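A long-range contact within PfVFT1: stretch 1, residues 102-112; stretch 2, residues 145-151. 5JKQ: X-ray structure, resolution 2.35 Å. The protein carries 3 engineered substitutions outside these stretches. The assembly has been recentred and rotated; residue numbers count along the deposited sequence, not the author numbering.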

ATOM      1  N   PHE A 102      -6.940   3.284  10.655  1.00 16.15           N
ATOM      2  CA  PHE A 102      -6.903   4.026   9.401  1.00 16.14           C
ATOM      3  C   PHE A 102      -7.310   3.182   8.197  1.00 19.99           C
ATOM      4  O   PHE A 102      -8.265   3.518   7.495  1.00 20.29           O
ATOM      5  N   TRP A 103      -6.585   2.095   7.954  1.00 20.47           N
ATOM      6  CA  TRP A 103      -6.795   1.300   6.748  1.00 17.77           C
ATOM      7  C   TRP A 103      -8.213   0.736   6.653  1.00 18.35           C
ATOM      8  O   TRP A 103      -8.811   0.765   5.577  1.00 17.59           O
ATOM      9  N   PRO A 104      -8.758   0.220   7.766  1.00 16.90           N
ATOM     10  CA  PRO A 104     -10.181  -0.138   7.743  1.00 19.69           C
ATOM     11  C   PRO A 104     -11.075   1.057   7.420  1.00 18.84           C
ATOM     12  O   PRO A 104     -12.009   0.921   6.627  1.00 19.80           O
ATOM     13  N   ASP A 105     -10.791   2.210   8.023  1.00 19.31           N
ATOM     14  CA  ASP A 105     -11.580   3.414   7.777  1.00 16.41           C
ATOM     15  C   ASP A 105     -11.502   3.849   6.317  1.00 13.82           C
ATOM     16  O   ASP A 105     -12.471   4.382   5.777  1.00 19.87           O
ATOM     17  N   VAL A 106     -10.350   3.634   5.688  1.00 13.22           N
ATOM     18  CA  VAL A 106     -10.185   3.931   4.267  1.00 14.27           C
ATOM     19  C   VAL A 106     -11.137   3.078   3.434  1.00 18.93           C
ATOM     20  O   VAL A 106     -11.809   3.581   2.533  1.00 16.96           O
HETATM   21  N   MSE A 107     -11.195   1.785   3.739  1.00 10.01           N
HETATM   22  CA  MSE A 107     -12.031   0.871   2.972  1.00 18.47           C
HETATM   23  C   MSE A 107     -13.508   1.183   3.191  1.00 16.52           C
HETATM   24  O   MSE A 107     -14.323   1.019   2.282  1.00 18.12           O
ATOM     25  N   TYR A 108     -13.847   1.638   4.394  1.00 21.71           N
ATOM     26  CA  TYR A 108     -15.228   1.985   4.718  1.00 26.19           C
ATOM     27  C   TYR A 108     -15.713   3.175   3.893  1.00 18.32           C
ATOM     28  O   TYR A 108     -16.787   3.121   3.297  1.00 14.59           O
ATOM     29  N   ILE A 109     -14.928   4.248   3.858  1.00 14.45           N
ATOM     30  CA  ILE A 109     -15.357   5.452   3.154  1.00 18.40           C
ATOM     31  C   ILE A 109     -15.374   5.231   1.639  1.00 15.73           C
ATOM     32  O   ILE A 109     -16.152   5.867   0.928  1.00 18.45           O
ATOM     33  N   ILE A 110     -14.532   4.328   1.147  1.00 10.61           N
ATOM     34  CA  ILE A 110     -14.530   4.010  -0.278  1.00 15.61           C
ATOM     35  C   ILE A 110     -15.862   3.377  -0.653  1.00 17.78           C
ATOM     36  O   ILE A 110     -16.472   3.755  -1.651  1.00 20.61           O
ATOM     37  N   TRP A 111     -16.319   2.428   0.161  1.00 12.81           N
ATOM     38  CA  TRP A 111     -17.557   1.713  -0.125  1.00 15.27           C
ATOM     39  C   TRP A 111     -18.793   2.494   0.310  1.00 18.57           C
ATOM     40  O   TRP A 111     -19.887   2.263  -0.204  1.00 15.30           O
ATOM     41  N   GLU A 112     -18.621   3.420   1.248  1.00 15.29           N
ATOM     42  CA  GLU A 112     -19.687   4.362   1.574  1.00 14.07           C
ATOM     43  C   GLU A 112     -19.944   5.259   0.370  1.00 15.89           C
ATOM     44  O   GLU A 112     -21.091   5.552   0.030  1.00 10.67           O
ATOM     45  N   HIS A 145     -13.915 -10.799  -2.752  1.00 16.52           N
ATOM     46  CA  HIS A 145     -13.949  -9.958  -3.941  1.00 22.01           C
ATOM     47  C   HIS A 145     -12.696  -9.089  -4.016  1.00 22.12           C
ATOM     48  O   HIS A 145     -12.280  -8.672  -5.099  1.00 21.31           O
HETATM   49  N   MSE A 146     -12.092  -8.842  -2.856  1.00 21.07           N
HETATM   50  CA  MSE A 146     -11.020  -7.862  -2.720  1.00 23.18           C
HETATM   51  C   MSE A 146     -10.052  -8.170  -1.599  1.00 20.58           C
HETATM   52  O   MSE A 146     -10.426  -8.771  -0.593  1.00 26.92           O
ATOM     53  N   THR A 147      -8.819  -7.703  -1.756  1.00 21.44           N
ATOM     54  CA  THR A 147      -7.900  -7.593  -0.635  1.00 17.75           C
ATOM     55  C   THR A 147      -8.092  -6.218  -0.010  1.00 18.16           C
ATOM     56  O   THR A 147      -8.686  -5.329  -0.622  1.00 18.04           O
ATOM     57  N   ASP A 148      -7.594  -6.045   1.208  1.00 18.11           N
ATOM     58  CA  ASP A 148      -7.559  -4.731   1.833  1.00 18.81           C
ATOM     59  C   ASP A 148      -6.640  -3.825   1.012  1.00 19.30           C
ATOM     60  O   ASP A 148      -5.873  -4.306   0.181  1.00 16.15           O
ATOM     61  N   ASN A 149      -6.717  -2.517   1.240  1.00 18.39           N
ATOM     62  CA  ASN A 149      -5.916  -1.568   0.470  1.00 13.03           C
ATOM     63  C   ASN A 149      -4.468  -1.451   0.946  1.00 13.66           C
ATOM     64  O   ASN A 149      -3.631  -0.898   0.234  1.00 13.82           O
ATOM     65  N   TYR A 150      -4.165  -1.960   2.138  1.00 16.69           N
ATOM     66  CA  TYR A 150      -2.859  -1.706   2.745  1.00 18.21           C
ATOM     67  C   TYR A 150      -1.740  -2.512   2.097  1.00 16.77           C
ATOM     68  O   TYR A 150      -0.566  -2.191   2.271  1.00 14.41           O
ATOM     69  N   PHE A 151      -2.102  -3.549   1.349  1.00 19.83           N
ATOM     70  CA  PHE A 151      -1.110  -4.431   0.741  1.00 17.29           C
ATOM     71  C   PHE A 151      -0.151  -3.665  -0.157  1.00 23.30           C
ATOM     72  O   PHE A 151      -0.550  -2.741  -0.865  1.00 29.80           O
TER

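The helix of residues 102-112 packs against the second stretch through one side, from which Trp103, Val106, Met107, Ile110 and Trp111 direct their CA-to-CB bonds toward the partner. At the apolar centre lies the selenomethionine Met107, whose t, p, p rotamer carries its methyl group toward the second stretch. There Met107 CE lies 3.7 Å from CE of the second selenomethionine, Met146, and 3.4 Å from the backbone Thr147 O. Met146 (m, t, p) also points toward the helix; its SE sits at the edge of the Trp111 indole, 3.7 Å from Trp111 NE1. Trp111 adopts an m rotamer, and its NE1, buried by the contact, has no hydrogen-bonding partner in the model.

Toward the start of the helix, Trp103 (chi1 m) offers a ring face to Tyr150. Tyr150 CB stands 3.5 Å from Trp103 CD2, almost directly above the five-membered ring, in a CH-pi contact. The p rotamer of Tyr150 then leads its phenol away from the helix, leaving the edge of its ring toward the indole face, with the planes at 68°.

Asn149, also m and pointing in, joins this packing to the polar edge. Its CB is 3.8 Å from Trp103 CZ3, while its ND2 approaches Met107 CE at 3.1 Å and lies 3.9 Å from both Val106 CG1 and Ile110 CD1. No direct hydrogen bond crosses between the stretches; water 1 provides the polar link instead. It accepts from Asn149 ND2 at 2.9 Å and donates to Trp103 O at 2.4 Å and to Asp148 OD1 at 2.7 Å. Asp148 starts sideways, but its t rotamer brings the carboxylate nearer the helix, where OD1 also accepts a hydrogen bond from Tyr150 N at 3.1 Å, tying the turn to the same acceptor that holds the water.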

ATOM      1  CB  PHE A 102      -5.507   4.598   9.168  1.00 12.72           C
ATOM      2  CG  PHE A 102      -5.337   5.236   7.822  1.00  9.94           C
ATOM      3  CD1 PHE A 102      -5.893   6.476   7.553  1.00 12.19           C
ATOM      4  CD2 PHE A 102      -4.619   4.597   6.824  1.00 18.72           C
ATOM      5  CE1 PHE A 102      -5.738   7.066   6.311  1.00 23.59           C
ATOM      6  CE2 PHE A 102      -4.460   5.182   5.581  1.00 17.07           C
ATOM      7  CZ  PHE A 102      -5.019   6.417   5.324  1.00 19.37           C
ATOM      8  CB  TRP A 103      -5.762   0.173   6.674  1.00 16.01           C
ATOM      9  CG  TRP A 103      -4.431   0.662   6.208  1.00 19.08           C
ATOM     10  CD1 TRP A 103      -3.275   0.699   6.926  1.00 18.20           C
ATOM     11  CD2 TRP A 103      -4.124   1.211   4.920  1.00 16.51           C
ATOM     12  NE1 TRP A 103      -2.262   1.230   6.165  1.00 14.41           N
ATOM     13  CE2 TRP A 103      -2.757   1.551   4.928  1.00 17.45           C
ATOM     14  CE3 TRP A 103      -4.870   1.442   3.760  1.00 17.37           C
ATOM     15  CZ2 TRP A 103      -2.119   2.110   3.822  1.00 14.36           C
ATOM     16  CZ3 TRP A 103      -4.234   1.999   2.662  1.00 18.04           C
ATOM     17  CH2 TRP A 103      -2.874   2.325   2.701  1.00 15.33           C
ATOM     18  CB  PRO A 104     -10.438  -0.646   9.165  1.00 12.91           C
ATOM     19  CG  PRO A 104      -9.131  -1.157   9.614  1.00 16.63           C
ATOM     20  CD  PRO A 104      -8.100  -0.250   8.998  1.00 19.93           C
ATOM     21  CB  ASP A 105     -11.116   4.568   8.674  1.00 20.26           C
ATOM     22  CG  ASP A 105     -11.745   4.535  10.056  1.00 17.48           C
ATOM     23  OD1 ASP A 105     -12.747   3.815  10.254  1.00 16.73           O
ATOM     24  OD2 ASP A 105     -11.239   5.250  10.944  1.00 21.44           O
ATOM     25  CB  VAL A 106      -8.726   3.690   3.797  1.00 17.64           C
ATOM     26  CG1 VAL A 106      -8.617   3.687   2.265  1.00 21.24           C
ATOM     27  CG2 VAL A 106      -7.798   4.739   4.392  1.00 13.99           C
HETATM   28  CB  MSE A 107     -11.738  -0.584   3.348  1.00 14.66           C
HETATM   29  CG  MSE A 107     -12.482  -1.600   2.491  1.00 22.69           C
HETATM   30 SE   MSE A 107     -11.975  -1.523   0.605  1.00 28.75          SE
HETATM   31  CE  MSE A 107     -10.433  -2.710   0.686  1.00 20.43           C
ATOM     32  CB  TYR A 108     -15.375   2.302   6.211  1.00 13.84           C
ATOM     33  CG  TYR A 108     -15.141   1.125   7.134  1.00 21.41           C
ATOM     34  CD1 TYR A 108     -15.513  -0.162   6.765  1.00 24.19           C
ATOM     35  CD2 TYR A 108     -14.550   1.304   8.376  1.00 26.94           C
ATOM     36  CE1 TYR A 108     -15.300  -1.236   7.608  1.00 21.69           C
ATOM     37  CE2 TYR A 108     -14.332   0.234   9.225  1.00 22.58           C
ATOM     38  CZ  TYR A 108     -14.709  -1.032   8.835  1.00 24.70           C
ATOM     39  OH  TYR A 108     -14.494  -2.098   9.679  1.00 36.11           O
ATOM     40  CB  ILE A 109     -14.464   6.668   3.493  1.00 19.24           C
ATOM     41  CG1 ILE A 109     -12.998   6.382   3.152  1.00 15.05           C
ATOM     42  CG2 ILE A 109     -14.631   7.038   4.964  1.00 16.78           C
ATOM     43  CD1 ILE A 109     -12.093   7.587   3.274  1.00 20.15           C
ATOM     44  CB  ILE A 110     -13.357   3.075  -0.658  1.00 20.27           C
ATOM     45  CG1 ILE A 110     -12.060   3.883  -0.728  1.00 15.67           C
ATOM     46  CG2 ILE A 110     -13.602   2.389  -2.015  1.00 21.66           C
ATOM     47  CD1 ILE A 110     -10.805   3.042  -0.906  1.00 17.33           C
ATOM     48  CB  TRP A 111     -17.536   0.333   0.534  1.00 18.90           C
ATOM     49  CG  TRP A 111     -16.770  -0.651  -0.292  1.00 15.14           C
ATOM     50  CD1 TRP A 111     -15.512  -1.121  -0.055  1.00  9.86           C
ATOM     51  CD2 TRP A 111     -17.203  -1.260  -1.512  1.00 13.77           C
ATOM     52  NE1 TRP A 111     -15.139  -1.996  -1.048  1.00 15.36           N
ATOM     53  CE2 TRP A 111     -16.161  -2.097  -1.954  1.00 19.20           C
ATOM     54  CE3 TRP A 111     -18.375  -1.183  -2.271  1.00 15.13           C
ATOM     55  CZ2 TRP A 111     -16.256  -2.853  -3.122  1.00 20.62           C
ATOM     56  CZ3 TRP A 111     -18.467  -1.935  -3.429  1.00 17.79           C
ATOM     57  CH2 TRP A 111     -17.414  -2.757  -3.843  1.00 20.16           C
ATOM     58  CB  GLU A 112     -19.324   5.201   2.802  1.00 12.77           C
ATOM     59  CG  GLU A 112     -19.498   4.466   4.126  1.00 16.15           C
ATOM     60  CD  GLU A 112     -18.854   5.185   5.299  1.00 18.50           C
ATOM     61  OE1 GLU A 112     -18.400   6.337   5.127  1.00 18.60           O
ATOM     62  OE2 GLU A 112     -18.801   4.595   6.400  1.00 23.43           O
ATOM     63  CB  HIS A 145     -15.198  -9.073  -3.937  1.00 21.88           C
ATOM     64  CG  HIS A 145     -16.480  -9.835  -3.804  1.00 21.97           C
ATOM     65  ND1 HIS A 145     -17.470  -9.474  -2.917  1.00 23.77           N
ATOM     66  CD2 HIS A 145     -16.938 -10.931  -4.454  1.00 18.86           C
ATOM     67  CE1 HIS A 145     -18.480 -10.318  -3.019  1.00 19.44           C
ATOM     68  NE2 HIS A 145     -18.183 -11.212  -3.946  1.00 23.44           N
HETATM   69  CB  MSE A 146     -11.597  -6.484  -2.433  1.00 25.88           C
HETATM   70  CG  MSE A 146     -12.030  -5.691  -3.616  1.00 27.07           C
HETATM   71 SE   MSE A 146     -12.666  -3.981  -2.954  1.00 27.55          SE
HETATM   72  CE  MSE A 146     -10.971  -3.023  -2.951  1.00 15.39           C
ATOM     73  CB  THR A 147      -6.431  -7.762  -1.061  1.00 19.30           C
ATOM     74  OG1 THR A 147      -6.027  -6.635  -1.850  1.00 21.78           O
ATOM     75  CG2 THR A 147      -6.239  -9.046  -1.857  1.00 22.42           C
ATOM     76  CB  ASP A 148      -7.077  -4.836   3.282  1.00 20.51           C
ATOM     77  CG  ASP A 148      -7.370  -3.588   4.089  1.00 25.60           C
ATOM     78  OD1 ASP A 148      -6.727  -2.548   3.833  1.00 22.48           O
ATOM     79  OD2 ASP A 148      -8.236  -3.651   4.989  1.00 15.46           O
ATOM     80  CB  ASN A 149      -6.555  -0.176   0.506  1.00 16.86           C
ATOM     81  CG  ASN A 149      -7.961  -0.159  -0.059  1.00 19.23           C
ATOM     82  OD1 ASN A 149      -8.160  -0.322  -1.262  1.00 19.53           O
ATOM     83  ND2 ASN A 149      -8.945   0.058   0.808  1.00 18.41           N
ATOM     84  CB  TYR A 150      -2.891  -1.980   4.259  1.00 21.87           C
ATOM     85  CG  TYR A 150      -3.137  -3.416   4.690  1.00 20.96           C
ATOM     86  CD1 TYR A 150      -2.201  -4.415   4.450  1.00 24.01           C
ATOM     87  CD2 TYR A 150      -4.290  -3.758   5.387  1.00 19.94           C
ATOM     88  CE1 TYR A 150      -2.421  -5.717   4.858  1.00 19.59           C
ATOM     89  CE2 TYR A 150      -4.517  -5.056   5.802  1.00 23.89           C
ATOM     90  CZ  TYR A 150      -3.581  -6.030   5.536  1.00 26.32           C
ATOM     91  OH  TYR A 150      -3.802  -7.323   5.947  1.00 30.37           O
ATOM     92  CB  PHE A 151      -1.800  -5.540  -0.053  1.00 14.50           C
ATOM     93  CG  PHE A 151      -2.407  -6.602   0.811  1.00 22.99           C
ATOM     94  CD1 PHE A 151      -1.646  -7.673   1.247  1.00 18.45           C
ATOM     95  CD2 PHE A 151      -3.731  -6.522   1.203  1.00 17.81           C
ATOM     96  CE1 PHE A 151      -2.198  -8.648   2.050  1.00 23.13           C
ATOM     97  CE2 PHE A 151      -4.287  -7.494   2.006  1.00 20.52           C
ATOM     98  CZ  PHE A 151      -3.521  -8.558   2.430  1.00 22.79           C
TER
HETATM   99  O   HOH W   1      -7.862  -0.157   3.535  1.00 14.09           O